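Local structure of putative methyltransferase from antibiotic biosynthesis pathway (Anabaena variabilis ATCC 29413, 3EGE) at residues P18-R21 / I22-I26. The protein probably transfers methyl groups from S-adenosylmethionine, perhaps in an antibiotic biosynthesis pathway. Numbering follows the deposited sequence.
Sequences PDIR and IVNAI
Asp19 O takes the amide of Val23 (N to O 3.1 Å) and opens the N-terminal turn of helix 20-30, with Asp19 itself as the N-cap; this helix precedes the first strand, 37-41, of a Rossmann-type methyltransferase fold. The same carbonyl receives a second, weak bond from Ile22 N. The i to i+4 ladder continues from Asn24 N to Ile20 O at 2.8 Å and from Ala25 N to Arg21 O.

Charge and capping meet on the Asp19 carboxylate. Its CG stands anti to the backbone N (chi1 -167°), which brings OD1 to the amide end of the helix, to accept from Arg21 N at 3.0 Å, on its anti side. The syn side of OD1 takes Arg21 NE, also at 3.0 Å, while Arg21 NH2 reaches Asp19 OD2 at 3.2 Å, a side-on, bidentate salt bridge; the two oxygens lie in the guanidinium plane, while the nitrogens stand about 20° out of the carboxylate plane. A bend at chi3 (-66°) folds the arginine back to this grip. Ser185 N also bonds OD2, and Asp183 pairs with Arg21 NH1, tying the helix start to the segment after strand 172-181.

The apolar side chains Ile22 and Val23 are buried against Tyr48 of helix 47-53, Ile22 also touching Phe178; Val23 CG2 packs on the Asp19 carbonyl in van der Waals contact, 3.5 Å from Asp19 O. On the more exposed flank the Ile20 and Asn24 side chains pass at a slant, with Ile20 CG1 3.9 Å from Asn24 OD1. The Asn24 amide sits against the Ile20 carbonyl without a side-chain hydrogen bond to it, CG coming within 3.0 Å of Ile20 O.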
loop_
_atom_site.group_PDB
_atom_site.type_symbol
_atom_site.label_atom_id
_atom_site.label_comp_id
_atom_site.label_asym_id
_atom_site.label_seq_id
_atom_site.Cartn_x
_atom_site.Cartn_y
_atom_site.Cartn_z
ATOM N N PRO A 18 5.436 8.471 4.523
ATOM C CA PRO A 18 4.549 7.591 5.325
ATOM C C PRO A 18 3.655 8.378 6.280
ATOM O O PRO A 18 4.121 9.323 6.910
ATOM C CB PRO A 18 5.529 6.668 6.082
ATOM C CG PRO A 18 6.790 6.711 5.313
ATOM C CD PRO A 18 6.857 8.100 4.699
ATOM N N ASP A 19 2.375 8.022 6.323
ATOM C CA ASP A 19 1.393 8.729 7.131
ATOM C C ASP A 19 1.270 8.034 8.471
ATOM O O ASP A 19 1.160 6.803 8.512
ATOM C CB ASP A 19 0.056 8.783 6.403
ATOM C CG ASP A 19 -0.894 9.763 7.039
ATOM O OD1 ASP A 19 -1.461 9.434 8.096
ATOM O OD2 ASP A 19 -1.055 10.861 6.465
ATOM N N ILE A 20 1.267 8.834 9.548
ATOM C CA ILE A 20 1.243 8.339 10.938
ATOM C C ILE A 20 -0.012 7.513 11.277
ATOM O O ILE A 20 0.027 6.663 12.168
ATOM C CB ILE A 20 1.422 9.502 11.973
ATOM C CG1 ILE A 20 1.890 8.963 13.347
ATOM C CG2 ILE A 20 0.140 10.365 12.086
ATOM C CD1 ILE A 20 2.074 10.075 14.451
ATOM N N ARG A 21 -1.118 7.782 10.582
ATOM C CA ARG A 21 -2.361 7.016 10.763
ATOM C C ARG A 21 -2.251 5.604 10.210
ATOM O O ARG A 21 -2.812 4.671 10.784
ATOM C CB ARG A 21 -3.544 7.762 10.174
ATOM C CG ARG A 21 -3.860 8.977 11.000
ATOM C CD ARG A 21 -4.707 9.935 10.286
ATOM N NE ARG A 21 -4.027 10.536 9.133
ATOM C CZ ARG A 21 -4.523 11.541 8.419
ATOM N NH1 ARG A 21 -5.656 12.136 8.777
ATOM N NH2 ARG A 21 -3.852 12.002 7.380
ATOM N N ILE A 22 -1.518 5.456 9.106
ATOM C CA ILE A 22 -1.238 4.139 8.551
ATOM C C ILE A 22 -0.274 3.404 9.509
ATOM O O ILE A 22 -0.533 2.250 9.856
ATOM C CB ILE A 22 -0.711 4.208 7.116
ATOM C CG1 ILE A 22 -1.783 4.851 6.213
ATOM C CG2 ILE A 22 -0.363 2.801 6.622
ATOM C CD1 ILE A 22 -1.418 4.928 4.745
ATOM N N VAL A 23 0.774 4.090 9.982
ATOM C CA VAL A 23 1.749 3.493 10.926
ATOM C C VAL A 23 1.060 3.041 12.217
ATOM O O VAL A 23 1.300 1.925 12.661
ATOM C CB VAL A 23 2.922 4.469 11.282
ATOM C CG1 VAL A 23 3.847 3.850 12.321
ATOM C CG2 VAL A 23 3.682 4.888 10.019
ATOM N N ASN A 24 0.228 3.907 12.805
ATOM C CA ASN A 24 -0.550 3.572 14.018
ATOM C C ASN A 24 -1.473 2.350 13.798
ATOM O O ASN A 24 -1.585 1.495 14.679
ATOM C CB ASN A 24 -1.389 4.772 14.520
ATOM C CG ASN A 24 -0.537 5.949 15.046
ATOM O OD1 ASN A 24 0.635 5.809 15.352
ATOM N ND2 ASN A 24 -1.151 7.118 15.127
ATOM N N ALA A 25 -2.093 2.284 12.616
ATOM C CA ALA A 25 -2.937 1.147 12.199
ATOM C C ALA A 25 -2.124 -0.156 12.162
ATOM O O ALA A 25 -2.546 -1.162 12.731
ATOM C CB ALA A 25 -3.578 1.422 10.811
ATOM N N ILE A 26 -0.957 -0.114 11.513
ATOM C CA ILE A 26 -0.033 -1.278 11.426
ATOM C C ILE A 26 0.456 -1.688 12.827
ATOM O O ILE A 26 0.416 -2.871 13.184
ATOM C CB ILE A 26 1.189 -0.983 10.533
ATOM C CG1 ILE A 26 0.767 -0.702 9.074
ATOM C CG2 ILE A 26 2.185 -2.164 10.528
ATOM C CD1 ILE A 26 1.842 0.066 8.285
#